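Long-range contacts in particle-associated lyase (PDB 4Y9V), which probably depolymerises the capsular polysaccharide of Acinetobacter baumannii by a lyase reaction, as the trimeric tailspike of bacteriophage AP22: residues T298-A303 against D335-V340; I324-T329 against H347-Y352; G247-L252 against P272-N277; F260-N265 against I280-C285. One frame throughout, in Å; residues are numbered along the deposited sequence. Where two conformers were deposited one is given.

From the N terminus, contact 3 opens at 247-252 and contact 4 at 260-265; contact 3 closes at 272-277 and contact 4 at 280-285, so the two loops cross. Contacts 1 and 2 repeat the pattern further along: 298-303 and 324-329 open before 335-340 and 347-352 close them. The two crossed pairs are in series, but they touch in the fold. Backbone pairing of Ala303 with Ile280 and Ile282 sets contact 1 beside contact 4, and Arg299 NH1 reaches Leu276 O of contact 3. Contacts 1 and 3 meet the bound saccharide, as does Gln281 of contact 4, whose apolar side chains pack between two strand faces, and contact 2 pairs successive strands of the pectin lyase-like domain.

Contact 1: T298-A303 against D335-V340; sequences TRHAVA and DMHGNV. With 49S (2-acetamido-2-deoxy-beta-D-mannopyranuronic acid), chain B; SO4 (sulfate ion), chain K.
Asp335 lies over one face of the His300 imidazole, its CB 3.6 Å from the ring centroid and almost on the ring normal. The carboxylate continues across that face with its plane only 21° from the ring, so the pair is stacked; OD1 comes near His300 NE2, but at an angle too poor for a hydrogen bond. NE2 instead donates at the ring edge, almost straight, to O2 of a sulfate, probably from the crystallisation liquor, at 2.7 Å. Arg299 holds the same ion with NH1 on O4 (3.1 Å) and NH2 on O3 (2.9 Å).

In Asp335, chi1 164° puts CG anti to the backbone N, and the turn about chi2 (82°) directs OD2, met on its syn side, to His337 ND1 at 2.7 Å. This His-carboxylate hydrogen bond lies near the imidazole plane and limits rotation of the ring, whose other nitrogen, NE2, is hydrogen-bonded to O1 of the N-acetylmannosaminuronic acid at 2.9 Å. The sugar's O7 sits over one face of His337, a residue of the observed glycan pocket. A second shell fixes Asp335: Thr354 OG1 bonds OD1 and Ile304 N bonds OD2.

The backbone link is weak, Asp335 N to Val302 O at 3.2 Å. It joins the start of strand 302-305, neighbour of strand 278-283, to the loop between strands 323-327 and 340-341.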
# COMPACT_ATOMS: atom_id res chain seq x y z
N THR A 298 -26.94 9.85 1.89
CA THR A 298 -27.79 9.50 3.01
C THR A 298 -27.37 8.17 3.63
O THR A 298 -27.37 8.04 4.85
CB THR A 298 -29.27 9.44 2.57
OG1 THR A 298 -29.60 10.75 2.10
CG2 THR A 298 -30.18 9.02 3.69
N ARG A 299 -27.09 7.18 2.78
CA ARG A 299 -26.59 5.87 3.22
C ARG A 299 -25.19 5.68 2.61
O ARG A 299 -24.38 6.59 2.67
CB ARG A 299 -27.60 4.74 3.01
CG ARG A 299 -28.92 5.01 3.72
CD ARG A 299 -29.89 3.85 3.69
NE ARG A 299 -29.37 2.70 4.41
CZ ARG A 299 -28.94 1.57 3.90
NH1 ARG A 299 -28.95 1.32 2.61
NH2 ARG A 299 -28.47 0.63 4.73
N HIS A 300 -24.88 4.50 2.08
CA HIS A 300 -23.50 4.25 1.66
C HIS A 300 -23.08 5.27 0.58
O HIS A 300 -23.80 5.54 -0.38
CB HIS A 300 -23.33 2.85 1.11
CG HIS A 300 -23.79 1.77 2.03
ND1 HIS A 300 -23.36 1.61 3.31
CD2 HIS A 300 -24.62 0.71 1.80
CE1 HIS A 300 -23.90 0.54 3.87
NE2 HIS A 300 -24.68 -0.02 2.98
N ALA A 301 -21.87 5.79 0.74
CA ALA A 301 -21.29 6.70 -0.24
C ALA A 301 -20.84 5.97 -1.50
O ALA A 301 -21.15 6.39 -2.60
CB ALA A 301 -20.18 7.50 0.41
N VAL A 302 -20.09 4.86 -1.28
CA VAL A 302 -19.83 3.87 -2.33
C VAL A 302 -20.46 2.58 -1.81
O VAL A 302 -20.07 2.07 -0.76
CB VAL A 302 -18.35 3.69 -2.65
CG1 VAL A 302 -18.16 2.51 -3.59
CG2 VAL A 302 -17.78 4.97 -3.26
N ALA A 303 -21.45 2.08 -2.56
CA ALA A 303 -22.07 0.79 -2.31
C ALA A 303 -21.54 -0.17 -3.35
O ALA A 303 -21.56 0.13 -4.54
CB ALA A 303 -23.58 0.88 -2.44
N ASP A 335 -18.77 0.58 1.71
CA ASP A 335 -19.54 -0.63 1.80
C ASP A 335 -19.02 -1.74 0.91
O ASP A 335 -18.49 -1.52 -0.19
CB ASP A 335 -21.02 -0.35 1.43
CG ASP A 335 -21.84 -1.61 1.13
OD1 ASP A 335 -22.30 -2.23 2.11
OD2 ASP A 335 -21.98 -1.92 -0.09
N MET A 336 -19.26 -2.97 1.38
CA MET A 336 -19.20 -4.18 0.57
C MET A 336 -20.38 -5.05 0.99
O MET A 336 -20.44 -5.48 2.15
CB MET A 336 -17.89 -4.97 0.78
CG MET A 336 -16.63 -4.16 0.61
SD MET A 336 -15.21 -5.24 0.88
CE MET A 336 -13.90 -4.04 1.11
N HIS A 337 -21.28 -5.34 0.05
CA HIS A 337 -22.36 -6.28 0.28
C HIS A 337 -21.86 -7.73 0.26
O HIS A 337 -20.72 -8.03 -0.14
CB HIS A 337 -23.47 -6.10 -0.78
CG HIS A 337 -24.36 -4.93 -0.58
ND1 HIS A 337 -24.01 -3.62 -0.56
CD2 HIS A 337 -25.70 -4.94 -0.43
CE1 HIS A 337 -25.09 -2.87 -0.39
NE2 HIS A 337 -26.12 -3.66 -0.33
N GLY A 338 -22.74 -8.67 0.62
CA GLY A 338 -22.41 -10.08 0.66
C GLY A 338 -22.20 -10.78 -0.67
O GLY A 338 -21.86 -11.96 -0.66
N ASN A 339 -22.34 -10.09 -1.80
CA ASN A 339 -21.91 -10.63 -3.07
C ASN A 339 -20.58 -10.04 -3.54
O ASN A 339 -20.32 -10.11 -4.74
CB ASN A 339 -22.97 -10.42 -4.16
CG ASN A 339 -23.05 -8.95 -4.54
OD1 ASN A 339 -22.84 -8.09 -3.71
ND2 ASN A 339 -23.40 -8.70 -5.80
N VAL A 340 -19.76 -9.51 -2.62
CA VAL A 340 -18.51 -8.87 -2.95
C VAL A 340 -17.35 -9.63 -2.33
O VAL A 340 -17.31 -9.83 -1.11
CB VAL A 340 -18.48 -7.42 -2.41
CG1 VAL A 340 -17.15 -6.75 -2.75
CG2 VAL A 340 -19.66 -6.63 -2.95
C8 49S B . -26.59 -6.20 -3.29
C7 49S B . -27.12 -4.78 -3.31
O7 49S B . -26.38 -3.82 -3.63
N2 49S B . -28.41 -4.62 -2.96
C2 49S B . -29.05 -3.33 -2.86
C3 49S B . -30.02 -3.06 -4.02
O3 49S B . -29.33 -3.11 -5.27
C1 49S B . -29.83 -3.25 -1.56
O1 49S B . -29.03 -3.53 -0.45
O5 49S B . -30.85 -4.25 -1.56
C5 49S B . -31.85 -3.96 -2.56
C6 49S B . -32.96 -4.98 -2.42
O6A 49S B . -32.65 -6.19 -2.25
O6B 49S B . -34.13 -4.55 -2.50
C4 49S B . -31.22 -3.99 -3.95
O4 49S B . -32.31 -3.56 -4.79
S SO4 K . -27.48 -2.22 2.62
O1 SO4 K . -27.70 -3.55 2.06
O2 SO4 K . -26.24 -2.22 3.42
O3 SO4 K . -28.64 -1.94 3.49
O4 SO4 K . -27.38 -1.14 1.62

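Contact 2: I324-T329 against H347-Y352; sequences ILHSET and HCTTNY
Asn351 meets His326 and Ser327 with its CG standing between its own backbone N and carbonyl carbon (chi1 58°), while His326 CG lies beside the backbone N, anti to the carbonyl carbon (chi1 -70°). The second torsions then set Asn351 OD1 against His326 ND1, which donates to it at 2.9 Å; OD1 lies in the ring plane, while the N-H comes in tilted from the carbonyl plane. OD1 also accepts Ser327 N at 3.1 Å, in its carbonyl plane and on a lone pair, so two donors hold the amide oxygen. The amide nitrogen ND2 then faces Ser327, reaching OG at 3.0 Å in one of that serine's two conformers and its carbonyl O more weakly.

Before the amide takes over, main chain does the pairing. Leu325 N donates to Thr349 O at 2.9 Å. Thr350 CA makes a CA-H...O contact with Leu325 O at 3.3 Å. On one face Ile324 CD1 lies alongside Thr349 OG1 at 3.6 Å, both side chains pointing the same way; Thr349 CG2 approaches His326.

The axes of segments 324-327 and 349-351 are 10° apart, parallel. Strand 293-297 flanks the first and strand 366-368 the second, successive rungs of a parallel beta-helix, with Arg190 of a second subunit packed on Asn351.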
# COMPACT_ATOMS: atom_id res chain seq x y z
N ILE A 324 -12.59 9.56 0.45
CA ILE A 324 -13.23 10.00 1.69
C ILE A 324 -14.72 9.79 1.52
O ILE A 324 -15.34 10.42 0.66
CB ILE A 324 -12.85 11.45 2.04
CG1 ILE A 324 -11.36 11.77 1.90
CG2 ILE A 324 -13.41 11.79 3.38
CD1 ILE A 324 -10.41 11.00 2.78
N LEU A 325 -15.29 8.85 2.29
CA LEU A 325 -16.60 8.27 2.01
C LEU A 325 -17.47 8.32 3.27
O LEU A 325 -17.16 7.67 4.27
CB LEU A 325 -16.40 6.80 1.59
CG LEU A 325 -15.54 6.60 0.34
CD1 LEU A 325 -15.36 5.13 0.07
CD2 LEU A 325 -16.14 7.31 -0.88
N HIS A 326 -18.59 9.07 3.20
CA HIS A 326 -19.41 9.25 4.38
C HIS A 326 -20.90 9.10 4.11
O HIS A 326 -21.42 9.51 3.08
CB HIS A 326 -19.14 10.63 5.04
CG HIS A 326 -17.77 10.67 5.66
ND1 HIS A 326 -17.42 9.82 6.70
CD2 HIS A 326 -16.65 11.38 5.45
CE1 HIS A 326 -16.15 10.08 7.04
NE2 HIS A 326 -15.66 11.03 6.30
N SER A 327 -21.56 8.51 5.12
CA SER A 327 -23.01 8.43 5.16
C SER A 327 -23.54 9.38 6.23
O SER A 327 -22.96 9.49 7.32
CB SER A 327 -23.50 7.02 5.44
OG SER A 327 -23.16 6.61 6.75
N GLU A 328 -24.68 10.00 5.95
CA GLU A 328 -25.34 10.88 6.94
C GLU A 328 -26.05 10.08 8.01
O GLU A 328 -25.97 10.44 9.21
CB GLU A 328 -26.33 11.77 6.15
CG GLU A 328 -27.16 12.68 7.06
CD GLU A 328 -28.48 12.08 7.48
OE1 GLU A 328 -29.18 11.55 6.60
OE2 GLU A 328 -28.86 12.31 8.65
N THR A 329 -26.76 9.01 7.63
CA THR A 329 -27.32 8.09 8.59
C THR A 329 -26.19 7.23 9.18
O THR A 329 -25.07 7.22 8.71
CB THR A 329 -28.42 7.22 7.98
OG1 THR A 329 -27.86 6.36 7.00
CG2 THR A 329 -29.56 8.05 7.41
N HIS A 347 -6.19 3.35 2.21
CA HIS A 347 -5.95 4.79 2.38
C HIS A 347 -7.23 5.58 2.18
O HIS A 347 -7.22 6.69 1.62
CB HIS A 347 -4.78 5.28 1.50
CG HIS A 347 -3.43 4.92 2.09
ND1 HIS A 347 -2.55 3.95 1.76
CD2 HIS A 347 -2.88 5.56 3.16
CE1 HIS A 347 -1.47 4.05 2.60
NE2 HIS A 347 -1.68 5.00 3.44
N CYS A 348 -8.34 5.06 2.68
CA CYS A 348 -9.65 5.72 2.65
C CYS A 348 -10.07 6.12 4.06
O CYS A 348 -9.54 5.62 5.05
CB CYS A 348 -10.71 4.80 2.05
SG CYS A 348 -10.45 4.37 0.31
N THR A 349 -11.05 7.01 4.11
CA THR A 349 -11.68 7.40 5.36
C THR A 349 -13.17 7.07 5.24
O THR A 349 -13.78 7.35 4.20
CB THR A 349 -11.48 8.90 5.61
OG1 THR A 349 -10.07 9.11 5.82
CG2 THR A 349 -12.23 9.38 6.85
N THR A 350 -13.73 6.51 6.31
CA THR A 350 -15.15 6.17 6.34
C THR A 350 -15.64 6.25 7.77
O THR A 350 -14.91 5.97 8.72
CB THR A 350 -15.39 4.76 5.75
OG1 THR A 350 -16.79 4.45 5.82
CG2 THR A 350 -14.55 3.68 6.37
N ASN A 351 -16.92 6.58 7.92
CA ASN A 351 -17.65 6.26 9.16
C ASN A 351 -18.25 4.87 8.98
O ASN A 351 -19.06 4.66 8.07
CB ASN A 351 -18.72 7.29 9.51
CG ASN A 351 -19.79 7.50 8.45
OD1 ASN A 351 -19.47 7.92 7.33
ND2 ASN A 351 -21.02 7.24 8.78
N TYR A 352 -17.80 3.94 9.82
CA TYR A 352 -18.24 2.55 9.82
C TYR A 352 -17.78 1.85 8.54
O TYR A 352 -17.23 2.44 7.62
CB TYR A 352 -19.74 2.43 10.09
CG TYR A 352 -20.29 1.14 10.64
CD1 TYR A 352 -19.77 0.57 11.80
CD2 TYR A 352 -21.40 0.53 10.08
CE1 TYR A 352 -20.31 -0.58 12.37
CE2 TYR A 352 -21.98 -0.58 10.67
CZ TYR A 352 -21.45 -1.13 11.80
OH TYR A 352 -22.09 -2.21 12.37

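Contact 3: G247-L252 against P272-N277; sequences GKFAGL and PANTLN. With 49T (2-acetamido-2-deoxy-alpha-D-fucopyranose), chain C; 49S (2-acetamido-2-deoxy-beta-D-mannopyranuronic acid), chain B.
Phe249 meets Leu276 first at CB, which lies 4.3 Å from Leu276 CD2. Placed by chi1 -66°, CG is beside the backbone N, and from here on the ring is occupied on both faces. The acetamido methyl C8 of the bound N-acetylfucosamine stands 3.6 Å above the plane over the ring centre, with all six ring carbons from CG to CZ at similar range. Over the centre of the opposite face lies CG of the preceding Lys248. At the edge, CD1 touches Asn274 OD1 at 3.5 Å, and CE1 is slightly farther from the same oxygen; ring and amide planes are 58° apart. Leu276 CD1 approaches that methyl C8 at 3.6 Å, so aromatic and aliphatic carbon share it.

The loop that brings these groups together is tied by amides. Asn274 ND2 donates to Lys248 O at 2.9 Å, from above the carbonyl plane but with the acceptor in its own amide plane. OD1 of that amide takes Leu276 N at 2.8 Å, closing an Asx turn, and Asn277 OD1 accepts Asn274 N at 2.7 Å. A weak backbone bond, Asn277 N to Phe249 O, completes the join.

Phe249, Thr275 and Leu276 belong to the observed glycan pocket: Phe249 and Leu276 give an apolar contact surface to the acetamido methyl, where the lead-in to strand 250-255 meets the loop before strand 278-283, in a pectin lyase-like beta-helix.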
# COMPACT_ATOMS: atom_id res chain seq x y z
N GLY A 247 -32.14 12.45 -7.15
CA GLY A 247 -32.33 11.05 -7.42
C GLY A 247 -32.72 10.29 -6.16
O GLY A 247 -32.12 10.49 -5.11
N LYS A 248 -33.72 9.43 -6.27
CA LYS A 248 -34.21 8.73 -5.08
C LYS A 248 -33.22 7.69 -4.54
O LYS A 248 -33.06 7.58 -3.33
CB LYS A 248 -35.56 8.08 -5.41
CG LYS A 248 -36.17 7.35 -4.22
CD LYS A 248 -37.64 6.96 -4.52
CE LYS A 248 -38.27 6.25 -3.33
NZ LYS A 248 -39.71 6.01 -3.64
N PHE A 249 -32.62 6.90 -5.45
CA PHE A 249 -31.93 5.68 -5.02
C PHE A 249 -30.42 5.76 -5.06
O PHE A 249 -29.77 5.26 -4.13
CB PHE A 249 -32.39 4.50 -5.86
CG PHE A 249 -33.86 4.13 -5.63
CD1 PHE A 249 -34.27 3.67 -4.40
CD2 PHE A 249 -34.79 4.26 -6.65
CE1 PHE A 249 -35.60 3.33 -4.17
CE2 PHE A 249 -36.11 3.92 -6.42
CZ PHE A 249 -36.53 3.45 -5.19
N ALA A 250 -29.84 6.33 -6.12
CA ALA A 250 -28.39 6.39 -6.26
C ALA A 250 -28.06 7.50 -7.26
O ALA A 250 -28.86 7.81 -8.13
CB ALA A 250 -27.81 5.07 -6.70
N GLY A 251 -26.83 8.01 -7.16
CA GLY A 251 -26.40 9.07 -8.06
C GLY A 251 -25.81 8.58 -9.37
O GLY A 251 -26.18 9.07 -10.48
N LEU A 252 -24.92 7.60 -9.29
CA LEU A 252 -24.24 7.00 -10.42
C LEU A 252 -24.21 5.51 -10.20
O LEU A 252 -23.85 5.07 -9.09
CB LEU A 252 -22.81 7.54 -10.49
CG LEU A 252 -21.90 6.94 -11.58
CD1 LEU A 252 -22.40 7.27 -12.97
CD2 LEU A 252 -20.45 7.43 -11.40
N PRO A 272 -34.54 11.03 1.35
CA PRO A 272 -34.96 10.32 2.55
C PRO A 272 -34.55 8.88 2.46
O PRO A 272 -34.53 8.25 1.39
CB PRO A 272 -36.48 10.49 2.54
CG PRO A 272 -36.70 11.80 1.81
CD PRO A 272 -35.64 11.77 0.72
N ALA A 273 -34.24 8.28 3.61
CA ALA A 273 -33.78 6.90 3.63
C ALA A 273 -34.76 5.93 3.02
O ALA A 273 -35.97 5.95 3.28
CB ALA A 273 -33.44 6.55 5.09
N ASN A 274 -34.22 5.03 2.21
CA ASN A 274 -34.92 3.96 1.57
C ASN A 274 -34.01 2.72 1.59
O ASN A 274 -33.10 2.62 2.40
CB ASN A 274 -35.47 4.40 0.19
CG ASN A 274 -34.39 4.84 -0.78
OD1 ASN A 274 -33.41 4.11 -1.04
ND2 ASN A 274 -34.55 6.01 -1.36
N THR A 275 -34.22 1.74 0.70
CA THR A 275 -33.43 0.54 0.68
C THR A 275 -32.05 0.72 0.06
O THR A 275 -31.18 -0.17 0.21
CB THR A 275 -34.20 -0.61 -0.04
OG1 THR A 275 -34.65 -0.15 -1.36
CG2 THR A 275 -35.38 -1.08 0.76
N LEU A 276 -31.81 1.82 -0.65
CA LEU A 276 -30.53 2.08 -1.27
C LEU A 276 -29.93 3.34 -0.63
O LEU A 276 -29.39 3.29 0.46
CB LEU A 276 -30.59 2.10 -2.80
CG LEU A 276 -30.73 0.72 -3.52
CD1 LEU A 276 -32.11 0.12 -3.36
CD2 LEU A 276 -30.36 0.86 -4.99
N ASN A 277 -30.01 4.47 -1.36
CA ASN A 277 -29.39 5.75 -1.03
C ASN A 277 -27.86 5.66 -1.13
O ASN A 277 -27.13 5.70 -0.16
CB ASN A 277 -29.70 6.30 0.37
CG ASN A 277 -31.17 6.40 0.70
OD1 ASN A 277 -31.67 5.58 1.45
ND2 ASN A 277 -31.84 7.43 0.19
C1 49T C . -32.22 -3.80 -6.18
C2 49T C . -33.53 -3.29 -6.78
N2 49T C . -33.86 -1.97 -6.24
C7 49T C . -33.76 -0.88 -6.98
O7 49T C . -33.32 -0.84 -8.11
C8 49T C . -34.23 0.40 -6.29
O5 49T C . -31.98 -5.13 -6.49
C5 49T C . -33.02 -6.05 -6.13
C6 49T C . -32.53 -7.45 -6.43
C4 49T C . -34.30 -5.66 -6.86
O4 49T C . -34.08 -5.77 -8.26
C3 49T C . -34.66 -4.25 -6.48
O3 49T C . -35.81 -3.82 -7.27
C8 49S B . -26.59 -6.20 -3.29
C7 49S B . -27.12 -4.78 -3.31
O7 49S B . -26.38 -3.82 -3.63
N2 49S B . -28.41 -4.62 -2.96
C2 49S B . -29.05 -3.33 -2.86
C3 49S B . -30.02 -3.06 -4.02
O3 49S B . -29.33 -3.11 -5.27
C1 49S B . -29.83 -3.25 -1.56
O1 49S B . -29.03 -3.53 -0.45
O5 49S B . -30.85 -4.25 -1.56
C5 49S B . -31.85 -3.96 -2.56
C6 49S B . -32.96 -4.98 -2.42
O6A 49S B . -32.65 -6.19 -2.25
O6B 49S B . -34.13 -4.55 -2.50
C4 49S B . -31.22 -3.99 -3.95
O4 49S B . -32.31 -3.56 -4.79

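Contact 4: F260-N265 against I280-C285; sequences FNIAIN and IQISNC
Phe260 and Cys285 make the sulfur-aromatic part of this contact. SG comes within 3.7 Å of ring atom CZ and about as near CE1, yet sits 4.8 Å from the centroid, 72° off the normal; the thiol therefore approaches obliquely at the far end of the ring and does not lie above its centre. Cys285 CB is in the ring plane at the edge. The phenyl group reaches this point with its CG between the backbone N and carbonyl carbon (chi1 63°).

Aliphatic packing carries the middle. Ile262 and Ile282 meet through their end methyls, CD1 to CD1 at 3.9 Å for one of the two Ile282 conformers, and Ile262 CG2 lies 4.2 Å from Ile280 CD1. In this way the two branches of Ile262 serve different isoleucines of 280-285.

One contact is mixed: an amide packs against a methyl, and its polar bonds are made elsewhere. Asn265 and Ile280 reach toward each other tip to tip, Ile280 CD1 lying 3.7 Å from Asn265 ND2 and almost as close to OD1. ND2 donates in plane to Ala263 O at 2.9 Å (169°) and also bonds Tyr290 OH, while OD1 accepts from Ala267 N and Asn295 ND2.

The nearest CA atoms, those of Phe260 and Cys285, are 9.2 Å apart, so side chains alone bridge the gap. Strand 260-261 pairs with strands 237-245 and 288-291, and strand 278-283 with 250-255 and 302-305. The contact thus spans the interior between two strand faces, as in a pectin lyase-like beta-helix, with Phe237, Leu254 and Tyr290 of neighbouring strands packed around it.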
# COMPACT_ATOMS: atom_id res chain seq x y z
N PHE A 260 -12.42 -1.16 -15.35
CA PHE A 260 -12.66 0.27 -15.47
C PHE A 260 -12.08 1.00 -14.26
O PHE A 260 -11.91 0.44 -13.18
CB PHE A 260 -14.13 0.61 -15.70
CG PHE A 260 -15.04 0.22 -14.56
CD1 PHE A 260 -15.54 -1.08 -14.49
CD2 PHE A 260 -15.37 1.13 -13.57
CE1 PHE A 260 -16.38 -1.44 -13.45
CE2 PHE A 260 -16.21 0.76 -12.53
CZ PHE A 260 -16.72 -0.52 -12.49
N ASN A 261 -11.83 2.29 -14.48
CA ASN A 261 -11.41 3.24 -13.47
C ASN A 261 -12.49 4.32 -13.34
O ASN A 261 -12.96 4.86 -14.36
CB ASN A 261 -10.09 3.88 -13.83
CG ASN A 261 -8.91 2.94 -13.75
OD1 ASN A 261 -8.94 1.86 -13.16
ND2 ASN A 261 -7.83 3.34 -14.42
N ILE A 262 -12.85 4.63 -12.11
CA ILE A 262 -13.80 5.70 -11.82
C ILE A 262 -13.04 6.99 -11.60
O ILE A 262 -12.25 7.09 -10.65
CB ILE A 262 -14.65 5.35 -10.57
CG1 ILE A 262 -15.38 4.02 -10.74
CG2 ILE A 262 -15.57 6.50 -10.23
CD1 ILE A 262 -16.11 3.55 -9.50
N ALA A 263 -13.26 8.00 -12.44
CA ALA A 263 -12.61 9.31 -12.32
C ALA A 263 -13.26 10.12 -11.20
O ALA A 263 -14.37 9.82 -10.75
CB ALA A 263 -12.72 10.08 -13.63
N ILE A 264 -12.55 11.09 -10.72
CA ILE A 264 -13.09 11.91 -9.63
C ILE A 264 -14.39 12.54 -10.11
O ILE A 264 -14.61 12.85 -11.31
CB ILE A 264 -12.05 12.92 -9.15
CG1 ILE A 264 -12.42 13.54 -7.81
CG2 ILE A 264 -11.76 13.97 -10.19
CD1 ILE A 264 -11.27 14.24 -7.10
N ASN A 265 -15.33 12.73 -9.20
CA ASN A 265 -16.75 13.00 -9.47
C ASN A 265 -17.38 13.64 -8.24
O ASN A 265 -16.78 13.73 -7.17
CB ASN A 265 -17.47 11.68 -9.84
CG ASN A 265 -17.42 10.71 -8.67
OD1 ASN A 265 -18.22 10.80 -7.73
ND2 ASN A 265 -16.45 9.81 -8.71
N ILE A 280 -22.33 6.39 -5.31
CA ILE A 280 -22.02 5.51 -6.41
C ILE A 280 -22.43 4.09 -6.01
O ILE A 280 -22.08 3.65 -4.92
CB ILE A 280 -20.51 5.51 -6.76
CG1 ILE A 280 -20.05 6.90 -7.12
CG2 ILE A 280 -20.23 4.52 -7.90
CD1 ILE A 280 -18.56 7.06 -7.30
N GLN A 281 -23.14 3.40 -6.90
CA GLN A 281 -23.35 1.97 -6.75
C GLN A 281 -22.53 1.25 -7.81
O GLN A 281 -22.72 1.47 -9.01
CB GLN A 281 -24.83 1.57 -6.85
CG GLN A 281 -25.02 0.09 -6.45
CD GLN A 281 -26.47 -0.36 -6.48
OE1 GLN A 281 -27.29 0.26 -7.13
NE2 GLN A 281 -26.76 -1.46 -5.78
N ILE A 282 -21.65 0.39 -7.34
CA ILE A 282 -20.91 -0.55 -8.22
C ILE A 282 -21.72 -1.83 -8.15
O ILE A 282 -21.75 -2.48 -7.11
CB ILE A 282 -19.45 -0.66 -7.74
CG1 ILE A 282 -18.73 0.67 -7.82
CG2 ILE A 282 -18.75 -1.74 -8.56
CD1 ILE A 282 -17.39 0.71 -7.11
N SER A 283 -22.45 -2.12 -9.23
CA SER A 283 -23.40 -3.22 -9.31
C SER A 283 -22.83 -4.33 -10.17
O SER A 283 -22.73 -4.17 -11.39
CB SER A 283 -24.72 -2.75 -9.89
OG SER A 283 -25.38 -1.89 -8.99
N ASN A 284 -22.45 -5.46 -9.57
CA ASN A 284 -22.12 -6.65 -10.36
C ASN A 284 -20.99 -6.38 -11.36
O ASN A 284 -21.11 -6.70 -12.54
CB ASN A 284 -23.36 -7.19 -11.06
CG ASN A 284 -24.53 -7.29 -10.10
OD1 ASN A 284 -25.49 -6.51 -10.18
ND2 ASN A 284 -24.43 -8.21 -9.16
N CYS A 285 -19.89 -5.81 -10.86
CA CYS A 285 -18.75 -5.44 -11.67
C CYS A 285 -17.51 -6.26 -11.32
O CYS A 285 -17.39 -6.84 -10.24
CB CYS A 285 -18.40 -3.97 -11.49
SG CYS A 285 -19.61 -2.80 -12.14